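PDB 3GNE: VAL-1 from Chlorella virus, which catalyses the eliminative cleavage of the polysaccharide alginate, as a lyase of polysaccharide lyase family 14 whose mode of action depends on pH. Local coordinates for residues R38-V43 with G57-S62; G91-T96 with F215-F220; A113-M118 with V125-Y130. All coordinates share one frame; numbering follows the deposited sequence. Where two conformers were deposited one is given.

How the contacts relate
All three contacts are buried, but they hold the fold differently. Contact 1 bridges the two large antiparallel sheets, joining strand 37-44 of one to strand 59-63 of the other, so its side chains meet tip to tip and a single direct backbone bond links the ends. Contacts 2 and 3 pair neighbouring strands within the second sheet and are built on backbone hydrogen bonds. The sheet runs on across the contacts: backbone hydrogen bonds probably tie F59 and F61 to 215-220, and G94 and T96 to 113-118. One face, with F59, W217 and I117, is mainly apolar and turns inward; the other, with K92, R116, Y128 and Y130, is polar and holds a citrate.

Contact 1 (R38-V43 with G57-S62); sequences RVVKAV and GGFSFS
Apolar packing is carried by V40 and F59, which reach for each other tip to tip. With CG1 anti to its backbone N (chi1 -176°), V40 sets this methyl over the middle of one face of the F59 ring, in a CH-pi contact 14° off the ring normal. V40 CG1 lies 3.5 Å from F59 CE2, while V40 CG2 comes to 3.8 Å from F59 CZ at the rim; a beta-branched residue can thus serve face and rim together. F59 holds CG in the crowded position between its N and carbonyl carbon (chi1 71°), which swings the ring off its strand toward V40. Little A42 meets the ring edge, its CB 4.1 Å from F59 CD2; a small methyl is what fits there.

These contacts cross the interior of a concanavalin-like beta-sandwich, the jelly roll of this lyase family: strand 37-44 pairs with 231-241 in one sheet, and strand 59-63 with 212-221 in the other. W217 of that second sheet also meets the F59 ring.

Polar bonds gather where the two segments converge. G58 N donates to V43 O at 2.8 Å, approaching from above the carbonyl plane, and G57 CA adds a CA-H...O contact to V43 O at 3.3 Å. Glycine suits position 58 because its phi is positive. A water donates to V43 O and G58 O alike, and S29 OG bonds to both V43 N and G58 O.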
ATOM      1  N   ARG A  38      16.298  -6.128  10.894  1.00 12.95           N
ATOM      2  CA  ARG A  38      16.714  -5.998   9.493  1.00 13.12           C
ATOM      3  C   ARG A  38      15.652  -5.127   8.831  1.00 10.37           C
ATOM      4  O   ARG A  38      14.489  -5.530   8.946  1.00 11.86           O
ATOM      5  CB  ARG A  38      16.857  -7.379   8.835  1.00 13.02           C
ATOM      6  CG  ARG A  38      17.713  -7.301   7.580  1.00 16.65           C
ATOM      7  CD  ARG A  38      19.176  -7.091   7.940  1.00 20.54           C
ATOM      8  NE  ARG A  38      20.060  -7.130   6.798  1.00 19.93           N
ATOM      9  CZ  ARG A  38      21.181  -6.473   6.557  1.00 16.54           C
ATOM     10  NH1 ARG A  38      21.687  -5.615   7.414  1.00 19.05           N
ATOM     11  NH2 ARG A  38      21.874  -6.630   5.434  1.00 20.86           N
ATOM     12  N   VAL A  39      16.039  -4.002   8.262  1.00  9.55           N
ATOM     13  CA  VAL A  39      15.084  -3.031   7.768  1.00  9.67           C
ATOM     14  C   VAL A  39      15.489  -2.555   6.388  1.00  9.41           C
ATOM     15  O   VAL A  39      16.585  -2.788   5.915  1.00 11.02           O
ATOM     16  CB  VAL A  39      15.060  -1.790   8.711  1.00 10.60           C
ATOM     17  CG1 VAL A  39      14.863  -2.215  10.162  1.00 12.56           C
ATOM     18  CG2 VAL A  39      16.319  -0.958   8.548  1.00 13.38           C
ATOM     19  N   VAL A  40      14.544  -1.825   5.743  1.00  9.20           N
ATOM     20  CA  VAL A  40      14.945  -0.961   4.637  1.00  8.70           C
ATOM     21  C   VAL A  40      14.922   0.465   5.185  1.00  8.95           C
ATOM     22  O   VAL A  40      13.917   0.929   5.731  1.00  9.55           O
ATOM     23  CB  VAL A  40      14.026  -1.072   3.410  1.00  9.34           C
ATOM     24  CG1 VAL A  40      14.599  -0.201   2.287  1.00  9.45           C
ATOM     25  CG2 VAL A  40      13.919  -2.515   2.938  1.00 10.23           C
ATOM     26  N   LYS A  41      16.090   1.127   5.060  1.00  9.05           N
ATOM     27  CA  LYS A  41      16.199   2.552   5.340  1.00  9.27           C
ATOM     28  C   LYS A  41      15.712   3.262   4.068  1.00  8.57           C
ATOM     29  O   LYS A  41      16.423   3.230   3.057  1.00  9.84           O
ATOM     30  CB  LYS A  41      17.629   2.924   5.679  1.00 10.48           C
ATOM     31  CG  LYS A  41      17.874   4.405   5.983  1.00 13.27           C
ATOM     32  CD  LYS A  41      19.398   4.656   6.075  1.00 21.83           C
ATOM     33  CE  LYS A  41      19.745   5.982   6.684  1.00 29.15           C
ATOM     34  NZ  LYS A  41      21.144   6.072   7.189  1.00 49.32           N
ATOM     35  N   ALA A  42      14.530   3.813   4.146  1.00  8.69           N
ATOM     36  CA  ALA A  42      13.937   4.566   3.012  1.00  8.28           C
ATOM     37  C   ALA A  42      14.444   5.995   3.038  1.00  7.93           C
ATOM     38  O   ALA A  42      14.194   6.735   4.037  1.00 10.98           O
ATOM     39  CB  ALA A  42      12.426   4.577   3.142  1.00  9.70           C
ATOM     40  N   VAL A  43      15.153   6.353   1.992  1.00  7.70           N
ATOM     41  CA  VAL A  43      15.759   7.695   1.926  1.00  7.97           C
ATOM     42  C   VAL A  43      14.933   8.563   1.023  1.00  7.79           C
ATOM     43  O   VAL A  43      14.731   8.255  -0.150  1.00  8.32           O
ATOM     44  CB  VAL A  43      17.190   7.559   1.395  1.00  9.62           C
ATOM     45  CG1 VAL A  43      17.792   8.927   1.086  1.00 10.16           C
ATOM     46  CG2 VAL A  43      18.051   6.797   2.397  1.00 11.00           C
ATOM     47  N   GLY A  57      13.594   9.652  -4.130  1.00  7.34           N
ATOM     48  CA  GLY A  57      13.120   9.287  -2.812  1.00  8.90           C
ATOM     49  C   GLY A  57      12.381   7.979  -2.774  1.00  8.08           C
ATOM     50  O   GLY A  57      11.707   7.562  -3.728  1.00  8.83           O
ATOM     51  N   GLY A  58      12.515   7.318  -1.643  1.00  7.32           N
ATOM     52  CA  GLY A  58      11.802   6.076  -1.338  1.00  7.55           C
ATOM     53  C   GLY A  58      12.435   4.870  -1.996  1.00  7.86           C
ATOM     54  O   GLY A  58      13.595   4.859  -2.353  1.00  8.24           O
ATOM     55  N   PHE A  59      11.579   3.836  -2.155  1.00  7.10           N
ATOM     56  CA  PHE A  59      11.997   2.604  -2.837  1.00  6.42           C
ATOM     57  C   PHE A  59      10.720   1.862  -3.205  1.00  7.21           C
ATOM     58  O   PHE A  59       9.659   2.144  -2.639  1.00  7.49           O
ATOM     59  CB  PHE A  59      12.949   1.721  -2.021  1.00  7.59           C
ATOM     60  CG  PHE A  59      12.330   1.006  -0.819  1.00  7.90           C
ATOM     61  CD1 PHE A  59      12.098  -0.365  -0.911  1.00  9.02           C
ATOM     62  CD2 PHE A  59      11.992   1.663   0.356  1.00  8.07           C
ATOM     63  CE1 PHE A  59      11.548  -1.093   0.141  1.00  8.63           C
ATOM     64  CE2 PHE A  59      11.443   0.958   1.433  1.00  8.67           C
ATOM     65  CZ  PHE A  59      11.228  -0.399   1.308  1.00 10.16           C
ATOM     66  N   SER A  60      10.877   0.918  -4.129  1.00  6.83           N
ATOM     67  CA  SER A  60       9.706   0.147  -4.561  1.00  7.41           C
ATOM     68  C   SER A  60      10.111  -1.283  -4.863  1.00  7.28           C
ATOM     69  O   SER A  60      11.259  -1.571  -5.118  1.00  7.76           O
ATOM     70  CB  SER A  60       9.082   0.819  -5.802  1.00  7.18           C
ATOM     71  OG  SER A  60       9.952   0.720  -6.899  1.00  8.95           O
ATOM     72  N   PHE A  61       9.057  -2.132  -4.874  1.00  7.24           N
ATOM     73  CA  PHE A  61       9.222  -3.507  -5.384  1.00  6.97           C
ATOM     74  C   PHE A  61       7.824  -4.082  -5.569  1.00  7.11           C
ATOM     75  O   PHE A  61       6.877  -3.591  -4.990  1.00  8.29           O
ATOM     76  CB  PHE A  61      10.055  -4.401  -4.447  1.00  7.24           C
ATOM     77  CG  PHE A  61       9.469  -4.636  -3.077  1.00  8.15           C
ATOM     78  CD1 PHE A  61       8.652  -5.769  -2.872  1.00  8.17           C
ATOM     79  CD2 PHE A  61       9.763  -3.816  -1.998  1.00  8.80           C
ATOM     80  CE1 PHE A  61       8.146  -6.049  -1.622  1.00  8.70           C
ATOM     81  CE2 PHE A  61       9.225  -4.046  -0.728  1.00  8.95           C
ATOM     82  CZ  PHE A  61       8.426  -5.181  -0.576  1.00  9.80           C
ATOM     83  N   SER A  62       7.726  -5.158  -6.370  0.50  6.02           N
ATOM     84  CA  SER A  62       6.468  -5.907  -6.369  0.50  5.42           C
ATOM     85  C   SER A  62       6.769  -7.324  -5.887  0.50  6.59           C
ATOM     86  O   SER A  62       7.928  -7.745  -5.852  0.50 10.34           O
ATOM     87  CB  SER A  62       5.843  -5.936  -7.761  0.50  5.56           C
ATOM     88  OG  SER A  62       6.735  -6.563  -8.689  0.50  4.28           O
TER
HETATM   89  O   HOH W   1      15.714   6.723  -2.326  1.00  9.41           O

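Contact 2 (G91-T96 with F215-F220); sequences GKHGGT and FDWNTF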
ATOM      1  N   GLY A  91       1.715  10.704   1.638  1.00  6.92           N
ATOM      2  CA  GLY A  91       2.554   9.916   0.746  1.00  7.70           C
ATOM      3  C   GLY A  91       2.099   8.486   0.791  1.00  6.65           C
ATOM      4  O   GLY A  91       1.132   8.144   1.494  1.00  7.52           O
ATOM      5  N   LYS A  92       2.810   7.645   0.061  1.00  7.36           N
ATOM      6  CA  LYS A  92       2.410   6.254  -0.073  1.00  7.04           C
ATOM      7  C   LYS A  92       3.324   5.300   0.695  1.00  6.97           C
ATOM      8  O   LYS A  92       4.528   5.525   0.790  1.00  7.93           O
ATOM      9  CB  LYS A  92       2.509   5.811  -1.555  1.00  7.23           C
ATOM     10  CG  LYS A  92       1.287   6.126  -2.385  1.00  7.45           C
ATOM     11  CD  LYS A  92       1.006   7.616  -2.497  1.00  7.83           C
ATOM     12  CE  LYS A  92      -0.166   7.787  -3.472  1.00  8.49           C
ATOM     13  NZ  LYS A  92      -0.553   9.254  -3.488  1.00  8.30           N
ATOM     14  N   HIS A  93       2.725   4.196   1.113  1.00  7.45           N
ATOM     15  CA  HIS A  93       3.481   3.008   1.523  1.00  7.57           C
ATOM     16  C   HIS A  93       3.406   1.974   0.417  1.00  6.45           C
ATOM     17  O   HIS A  93       4.315   1.862  -0.407  1.00  8.39           O
ATOM     18  CB  HIS A  93       2.926   2.450   2.845  1.00  7.44           C
ATOM     19  CG  HIS A  93       3.353   3.247   4.036  1.00  8.01           C
ATOM     20  ND1 HIS A  93       2.999   2.829   5.299  1.00  9.35           N
ATOM     21  CD2 HIS A  93       4.060   4.398   4.164  1.00  8.10           C
ATOM     22  CE1 HIS A  93       3.502   3.710   6.149  1.00  9.22           C
ATOM     23  NE2 HIS A  93       4.144   4.683   5.518  1.00  8.61           N
ATOM     24  N   GLY A  94       2.282   1.240   0.328  1.00  8.30           N
ATOM     25  CA  GLY A  94       2.093   0.227  -0.692  1.00  7.82           C
ATOM     26  C   GLY A  94       0.764  -0.454  -0.462  1.00  8.23           C
ATOM     27  O   GLY A  94      -0.030  -0.023   0.368  1.00  8.75           O
ATOM     28  N   GLY A  95       0.531  -1.534  -1.198  1.00  7.40           N
ATOM     29  CA  GLY A  95      -0.762  -2.232  -1.018  1.00  9.73           C
ATOM     30  C   GLY A  95      -0.894  -3.274  -2.103  1.00  8.82           C
ATOM     31  O   GLY A  95       0.071  -3.813  -2.625  1.00  9.48           O
ATOM     32  N   THR A  96      -2.129  -3.576  -2.406  1.00  8.49           N
ATOM     33  CA  THR A  96      -2.461  -4.684  -3.279  0.50  9.72           C
ATOM     34  C   THR A  96      -3.069  -4.192  -4.563  1.00  9.44           C
ATOM     35  O   THR A  96      -3.812  -3.229  -4.564  1.00 14.05           O
ATOM     36  CB  THR A  96      -3.459  -5.570  -2.486  0.50 12.67           C
ATOM     37  OG1 THR A  96      -3.609  -6.834  -3.062  0.50 26.30           O
ATOM     38  CG2 THR A  96      -4.791  -4.862  -2.530  0.50  8.75           C
ATOM     39  N   PHE A 215       1.298  -7.817  -4.619  1.00  8.31           N
ATOM     40  CA  PHE A 215       1.662  -6.773  -3.677  1.00  8.07           C
ATOM     41  C   PHE A 215       2.563  -5.777  -4.375  1.00  8.64           C
ATOM     42  O   PHE A 215       3.506  -6.179  -5.069  1.00 10.09           O
ATOM     43  CB  PHE A 215       2.436  -7.390  -2.503  1.00  8.99           C
ATOM     44  CG  PHE A 215       2.829  -6.390  -1.414  1.00 10.17           C
ATOM     45  CD1 PHE A 215       1.854  -5.692  -0.696  1.00 11.00           C
ATOM     46  CD2 PHE A 215       4.199  -6.197  -1.159  1.00 11.19           C
ATOM     47  CE1 PHE A 215       2.230  -4.804   0.325  1.00 12.20           C
ATOM     48  CE2 PHE A 215       4.536  -5.329  -0.117  1.00 12.45           C
ATOM     49  CZ  PHE A 215       3.581  -4.648   0.623  1.00 12.44           C
ATOM     50  N   ASP A 216       2.241  -4.493  -4.228  1.00  7.06           N
ATOM     51  CA  ASP A 216       3.047  -3.475  -4.845  1.00  7.20           C
ATOM     52  C   ASP A 216       3.483  -2.513  -3.753  1.00  6.66           C
ATOM     53  O   ASP A 216       2.670  -1.855  -3.106  1.00  7.75           O
ATOM     54  CB  ASP A 216       2.201  -2.722  -5.879  1.00  8.38           C
ATOM     55  CG  ASP A 216       3.103  -1.875  -6.767  1.00  8.80           C
ATOM     56  OD1 ASP A 216       3.665  -2.412  -7.748  1.00 12.27           O
ATOM     57  OD2 ASP A 216       3.330  -0.697  -6.498  1.00 10.43           O
ATOM     58  N   TRP A 217       4.780  -2.435  -3.537  1.00  6.79           N
ATOM     59  CA  TRP A 217       5.395  -1.537  -2.583  1.00  7.17           C
ATOM     60  C   TRP A 217       5.960  -0.362  -3.353  1.00  7.02           C
ATOM     61  O   TRP A 217       6.730  -0.550  -4.274  1.00  7.23           O
ATOM     62  CB  TRP A 217       6.541  -2.230  -1.817  1.00  7.70           C
ATOM     63  CG  TRP A 217       7.043  -1.241  -0.803  1.00  7.52           C
ATOM     64  CD1 TRP A 217       8.203  -0.517  -0.843  1.00  7.44           C
ATOM     65  CD2 TRP A 217       6.363  -0.889   0.406  1.00  7.55           C
ATOM     66  NE1 TRP A 217       8.277   0.270   0.260  1.00  7.91           N
ATOM     67  CE2 TRP A 217       7.176   0.065   1.070  1.00  7.78           C
ATOM     68  CE3 TRP A 217       5.182  -1.299   1.004  1.00  7.89           C
ATOM     69  CZ2 TRP A 217       6.824   0.635   2.302  1.00  8.32           C
ATOM     70  CZ3 TRP A 217       4.823  -0.733   2.237  1.00  9.23           C
ATOM     71  CH2 TRP A 217       5.638   0.196   2.858  1.00  8.30           C
ATOM     72  N   ASN A 218       5.610   0.860  -3.017  1.00  7.19           N
ATOM     73  CA  ASN A 218       6.216   1.999  -3.701  1.00  7.13           C
ATOM     74  C   ASN A 218       6.001   3.210  -2.814  1.00  6.19           C
ATOM     75  O   ASN A 218       4.942   3.803  -2.786  1.00  7.37           O
ATOM     76  CB  ASN A 218       5.576   2.190  -5.069  1.00  6.47           C
ATOM     77  CG  ASN A 218       6.407   3.140  -5.904  1.00  7.46           C
ATOM     78  OD1 ASN A 218       7.284   3.832  -5.415  1.00  8.93           O
ATOM     79  ND2 ASN A 218       6.123   3.151  -7.188  1.00 14.00           N
ATOM     80  N   THR A 219       7.053   3.526  -2.020  1.00  7.13           N
ATOM     81  CA  THR A 219       6.885   4.559  -1.006  1.00  6.95           C
ATOM     82  C   THR A 219       7.545   5.847  -1.490  1.00  6.82           C
ATOM     83  O   THR A 219       8.658   5.865  -2.007  1.00  7.66           O
ATOM     84  CB  THR A 219       7.448   4.097   0.341  1.00  7.29           C
ATOM     85  OG1 THR A 219       7.182   5.147   1.311  1.00  7.85           O
ATOM     86  CG2 THR A 219       8.958   3.828   0.372  1.00  8.80           C
ATOM     87  N   PHE A 220       6.783   6.930  -1.370  1.00  6.65           N
ATOM     88  CA  PHE A 220       7.204   8.256  -1.859  1.00  7.16           C
ATOM     89  C   PHE A 220       6.261   9.274  -1.323  1.00  6.54           C
ATOM     90  O   PHE A 220       5.116   8.922  -0.926  1.00  7.56           O
ATOM     91  CB  PHE A 220       7.220   8.268  -3.413  1.00  7.38           C
ATOM     92  CG  PHE A 220       5.886   7.923  -4.035  1.00  7.63           C
ATOM     93  CD1 PHE A 220       5.620   6.582  -4.375  1.00  8.72           C
ATOM     94  CD2 PHE A 220       4.905   8.909  -4.275  1.00  7.80           C
ATOM     95  CE1 PHE A 220       4.386   6.259  -4.929  1.00  8.29           C
ATOM     96  CE2 PHE A 220       3.691   8.567  -4.840  1.00  8.19           C
ATOM     97  CZ  PHE A 220       3.428   7.230  -5.169  1.00  8.27           C
TER
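W217 fills the tight side of this antiparallel pairing. With CG anti to its backbone N (chi1 -177°), it lays its indole against the H93-G94 backbone, so that H93 O stands 3.4 Å above the plane of the W217 ring, over its centre, and H93 CB rests 3.5 Å from W217 CH2. Glycine is needed at 94, since a CB there would collide with W217 CE3 and D216 O. The pair lies inside the seven-stranded sheet of the concanavalin-like sandwich, W217 on the face turned to the other sheet.

Between the faces runs the ladder: K92 N to F220 O at 2.8 Å, G95 N to D216 O, D216 N to G95 O, almost straight at 176°, and N218 N to H93 O. T219 OG1 also donates to K92 O at 2.7 Å.

Solvent reaches part of D216, which R214 holds in a salt bridge, and of N218 and F220. K92 is itself buried against the F220 ring: bent at chi2 (63°), it puts CB over the face toward the rim and CD 3.6 Å from F220 CZ. The aliphatic part of K92 packs there while NZ bonds G222 O and a bound citrate; a positive charge so placed is consistent with binding the anionic alginate chain.

Contact 3 (A113-M118 with V125-Y130); sequences ASNRIM and VIDYIY. With FLC (citrate anion), chain C.
R116 rises from the middle of this hairpin toward a bound citrate. Its CB passes 3.7 Å from Y128 O, on the strand it pairs with. CG lies beside the backbone N and the chain then runs extended to CD, where a bend at chi3 (-72°) turns the guanidinium. NE donates to a water at 2.8 Å, and that water donates in turn to S114 OG and Y128 O, fixing the start of the flat group. NH2 meets the rims of two tyrosines, Y128 CE2 and Y130 CE1, each 3.5 Å from R116 NH2; Y130 CE1 is near the guanidinium plane, and the Y128 ring is turned 47° against it. At the tip both nitrogens grip one citrate carboxylate, R116 NH2 to OA2 at 2.8 Å and R116 NH1 to OA1 at 3.1 Å.

The frame is a beta hairpin, 113-118 with 125-130, in which S114, R116 and M118 form hydrogen-bonded pairs with Y130, Y128 and I126, two bonds to each pair. Alternation sends these six side chains to the sheet face bearing the citrate, while N115, I117, D127 and I129 take the other face, where I117 and D127 pack against strands 166-173 and 186-192.

The tyrosine hydroxyls share the central carboxylate of the citrate, Y128 OH donating to OB1 at 2.6 Å and Y130 OH to OB2 at 2.7 Å. Citrate probably comes from the crystallisation liquor, yet an arginine and two tyrosines holding carboxylates are consistent with a subsite for the uronates of alginate. M118 makes a Met-aromatic contact with Y128: CG beside the backbone N (chi1 -83°) and an extended chi2 place SD 3.5 Å above the Y128 ring plane, over its centre. H108 stacks on the Y130 ring.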
ATOM      1  N   ALA A 113      -7.570  -2.564 -10.354  1.00  7.93           N
ATOM      2  CA  ALA A 113      -7.863  -1.730  -9.187  1.00  7.89           C
ATOM      3  C   ALA A 113      -6.695  -1.823  -8.231  1.00  7.71           C
ATOM      4  O   ALA A 113      -5.834  -2.698  -8.341  1.00  8.23           O
ATOM      5  CB  ALA A 113      -9.120  -2.228  -8.458  1.00  8.83           C
ATOM      6  N   SER A 114      -6.664  -0.910  -7.256  1.00  7.50           N
ATOM      7  CA  SER A 114      -5.590  -1.012  -6.257  1.00  7.60           C
ATOM      8  C   SER A 114      -6.111  -0.498  -4.900  1.00  7.42           C
ATOM      9  O   SER A 114      -7.027   0.345  -4.822  1.00  8.52           O
ATOM     10  CB  SER A 114      -4.303  -0.260  -6.639  1.00  8.55           C
ATOM     11  OG  SER A 114      -4.643   1.135  -6.746  1.00  8.66           O
ATOM     12  N   ASN A 115      -5.477  -1.066  -3.860  1.00  8.04           N
ATOM     13  CA  ASN A 115      -5.826  -0.797  -2.459  1.00  8.17           C
ATOM     14  C   ASN A 115      -4.538  -0.483  -1.729  1.00  7.27           C
ATOM     15  O   ASN A 115      -3.762  -1.426  -1.526  1.00  9.28           O
ATOM     16  CB  ASN A 115      -6.500  -2.049  -1.862  1.00  8.37           C
ATOM     17  CG  ASN A 115      -7.205  -1.750  -0.560  1.00  8.65           C
ATOM     18  OD1 ASN A 115      -7.527  -0.570  -0.332  1.00  9.19           O
ATOM     19  ND2 ASN A 115      -7.413  -2.763   0.268  1.00  9.94           N
ATOM     20  N   ARG A 116      -4.289   0.783  -1.399  1.00  7.17           N
ATOM     21  CA  ARG A 116      -3.005   1.145  -0.833  1.00  8.19           C
ATOM     22  C   ARG A 116      -3.167   1.886   0.482  1.00  7.60           C
ATOM     23  O   ARG A 116      -4.186   2.501   0.752  1.00  8.67           O
ATOM     24  CB  ARG A 116      -2.233   2.056  -1.782  1.00  7.64           C
ATOM     25  CG  ARG A 116      -1.646   1.285  -2.969  1.00  8.10           C
ATOM     26  CD  ARG A 116      -0.761   2.208  -3.849  1.00  8.31           C
ATOM     27  NE  ARG A 116      -1.702   3.124  -4.579  1.00  7.58           N
ATOM     28  CZ  ARG A 116      -1.313   4.148  -5.332  1.00  6.36           C
ATOM     29  NH1 ARG A 116       0.003   4.440  -5.441  1.00  8.08           N
ATOM     30  NH2 ARG A 116      -2.189   4.922  -5.995  1.00  7.60           N
ATOM     31  N   ILE A 117      -2.091   1.844   1.275  1.00  7.74           N
ATOM     32  CA  ILE A 117      -1.972   2.716   2.428  1.00  6.99           C
ATOM     33  C   ILE A 117      -1.284   4.001   2.018  1.00  7.62           C
ATOM     34  O   ILE A 117      -0.199   3.961   1.359  1.00  7.33           O
ATOM     35  CB  ILE A 117      -1.083   2.032   3.502  1.00  7.56           C
ATOM     36  CG1 ILE A 117      -1.778   0.810   4.113  1.00  8.12           C
ATOM     37  CG2 ILE A 117      -0.673   3.061   4.553  1.00  8.69           C
ATOM     38  CD1 ILE A 117      -2.978   1.130   5.013  1.00  9.58           C
ATOM     39  N   MET A 118      -1.856   5.132   2.412  0.50  7.31           N
ATOM     40  CA  MET A 118      -1.158   6.404   2.404  0.50  6.59           C
ATOM     41  C   MET A 118      -1.032   6.935   3.836  0.50  7.28           C
ATOM     42  O   MET A 118      -1.917   6.777   4.663  0.50  5.98           O
ATOM     43  CB  MET A 118      -1.892   7.503   1.637  0.50  8.00           C
ATOM     44  CG  MET A 118      -1.619   7.432   0.128  0.50  7.62           C
ATOM     45  SD  MET A 118      -2.471   8.791  -0.730  0.50  9.47           S
ATOM     46  CE  MET A 118      -1.525  10.219  -0.205  0.50  7.14           C
ATOM     47  N   VAL A 125      -3.301   8.304   8.622  1.00  8.93           N
ATOM     48  CA  VAL A 125      -3.313   7.196   7.693  1.00  8.13           C
ATOM     49  C   VAL A 125      -4.656   7.185   7.006  1.00  8.29           C
ATOM     50  O   VAL A 125      -5.672   7.487   7.644  1.00  9.11           O
ATOM     51  CB  VAL A 125      -3.024   5.851   8.410  1.00  9.03           C
ATOM     52  CG1 VAL A 125      -3.127   4.641   7.465  1.00 11.23           C
ATOM     53  CG2 VAL A 125      -1.632   5.901   9.033  1.00 10.27           C
ATOM     54  N   ILE A 126      -4.649   6.783   5.737  1.00  8.16           N
ATOM     55  CA  ILE A 126      -5.901   6.457   5.038  1.00  8.46           C
ATOM     56  C   ILE A 126      -5.688   5.203   4.215  1.00  8.30           C
ATOM     57  O   ILE A 126      -4.599   4.808   3.851  1.00  9.11           O
ATOM     58  CB  ILE A 126      -6.369   7.574   4.070  1.00  8.24           C
ATOM     59  CG1 ILE A 126      -5.266   7.957   3.081  1.00  8.92           C
ATOM     60  CG2 ILE A 126      -6.847   8.800   4.844  1.00  9.43           C
ATOM     61  CD1 ILE A 126      -5.773   8.773   1.887  1.00  9.69           C
ATOM     62  N   ASP A 127      -6.845   4.549   3.911  1.00  8.26           N
ATOM     63  CA  ASP A 127      -6.965   3.621   2.817  1.00  8.06           C
ATOM     64  C   ASP A 127      -7.085   4.428   1.524  1.00  8.83           C
ATOM     65  O   ASP A 127      -7.762   5.445   1.532  1.00 10.10           O
ATOM     66  CB  ASP A 127      -8.229   2.781   3.041  1.00  8.33           C
ATOM     67  CG  ASP A 127      -8.315   1.560   2.182  1.00  9.38           C
ATOM     68  OD1 ASP A 127      -7.304   1.223   1.490  1.00  9.69           O
ATOM     69  OD2 ASP A 127      -9.388   0.964   2.118  1.00 12.75           O
ATOM     70  N   TYR A 128      -6.441   4.009   0.455  1.00  7.70           N
ATOM     71  CA  TYR A 128      -6.408   4.806  -0.772  1.00  7.84           C
ATOM     72  C   TYR A 128      -6.657   3.878  -1.973  1.00  7.03           C
ATOM     73  O   TYR A 128      -5.823   3.018  -2.278  1.00  7.63           O
ATOM     74  CB  TYR A 128      -5.054   5.484  -0.852  1.00  7.85           C
ATOM     75  CG  TYR A 128      -4.928   6.486  -1.977  1.00  7.87           C
ATOM     76  CD1 TYR A 128      -5.754   7.633  -1.996  1.00  8.17           C
ATOM     77  CD2 TYR A 128      -3.986   6.283  -2.992  1.00  7.21           C
ATOM     78  CE1 TYR A 128      -5.661   8.570  -3.025  1.00  9.26           C
ATOM     79  CE2 TYR A 128      -3.869   7.243  -4.001  1.00  8.57           C
ATOM     80  CZ  TYR A 128      -4.694   8.372  -4.031  1.00  9.04           C
ATOM     81  OH  TYR A 128      -4.607   9.329  -5.004  1.00 10.04           O
ATOM     82  N   ILE A 129      -7.793   4.037  -2.589  1.00  7.74           N
ATOM     83  CA  ILE A 129      -8.295   3.072  -3.570  1.00  7.58           C
ATOM     84  C   ILE A 129      -8.392   3.686  -4.949  1.00  7.53           C
ATOM     85  O   ILE A 129      -8.998   4.751  -5.113  1.00  7.78           O
ATOM     86  CB  ILE A 129      -9.692   2.558  -3.125  1.00  8.41           C
ATOM     87  CG1 ILE A 129      -9.565   1.869  -1.766  1.00  9.36           C
ATOM     88  CG2 ILE A 129     -10.284   1.623  -4.207  1.00 10.38           C
ATOM     89  CD1 ILE A 129     -10.889   1.309  -1.224  1.00 11.64           C
ATOM     90  N   TYR A 130      -7.903   2.990  -5.968  1.00  7.19           N
ATOM     91  CA  TYR A 130      -8.218   3.282  -7.363  1.00  7.16           C
ATOM     92  C   TYR A 130      -9.167   2.165  -7.810  1.00  7.45           C
ATOM     93  O   TYR A 130      -8.693   1.005  -7.932  1.00  8.55           O
ATOM     94  CB  TYR A 130      -6.987   3.253  -8.256  1.00  8.19           C
ATOM     95  CG  TYR A 130      -6.253   4.571  -8.451  1.00  8.32           C
ATOM     96  CD1 TYR A 130      -5.587   5.212  -7.394  1.00  8.27           C
ATOM     97  CD2 TYR A 130      -6.158   5.135  -9.716  1.00  9.03           C
ATOM     98  CE1 TYR A 130      -4.898   6.416  -7.615  1.00  7.88           C
ATOM     99  CE2 TYR A 130      -5.486   6.330  -9.914  1.00  8.72           C
ATOM    100  CZ  TYR A 130      -4.856   6.960  -8.870  1.00  8.71           C
ATOM    101  OH  TYR A 130      -4.185   8.142  -9.144  1.00  8.51           O
TER
HETATM  102  CAC FLC C 501      -0.276   7.472  -7.500  1.00  8.30           C
HETATM  103  CA  FLC C 501      -0.129   8.786  -8.243  1.00  9.74           C
HETATM  104  CB  FLC C 501      -0.456   9.958  -7.310  1.00  8.48           C
HETATM  105  CBC FLC C 501      -1.909   9.779  -6.876  1.00  8.34           C
HETATM  106  CG  FLC C 501      -0.308  11.258  -8.095  1.00  9.65           C
HETATM  107  CGC FLC C 501      -0.616  12.527  -7.286  1.00 10.92           C
HETATM  108  OA1 FLC C 501       0.477   7.234  -6.571  1.00 11.46           O
HETATM  109  OA2 FLC C 501      -1.153   6.714  -7.874  1.00 10.69           O
HETATM  110  OB1 FLC C 501      -2.103   9.424  -5.697  1.00  9.31           O
HETATM  111  OB2 FLC C 501      -2.817   9.938  -7.731  1.00  9.27           O
HETATM  112  OG1 FLC C 501      -1.273  12.432  -6.253  1.00 12.64           O
HETATM  113  OG2 FLC C 501      -0.209  13.620  -7.774  1.00 14.78           O
HETATM  114  OHB FLC C 501       0.457   9.951  -6.227  1.00  9.03           O
HETATM  115  O   HOH W   2      -4.458   3.008  -4.753  1.00  8.43           O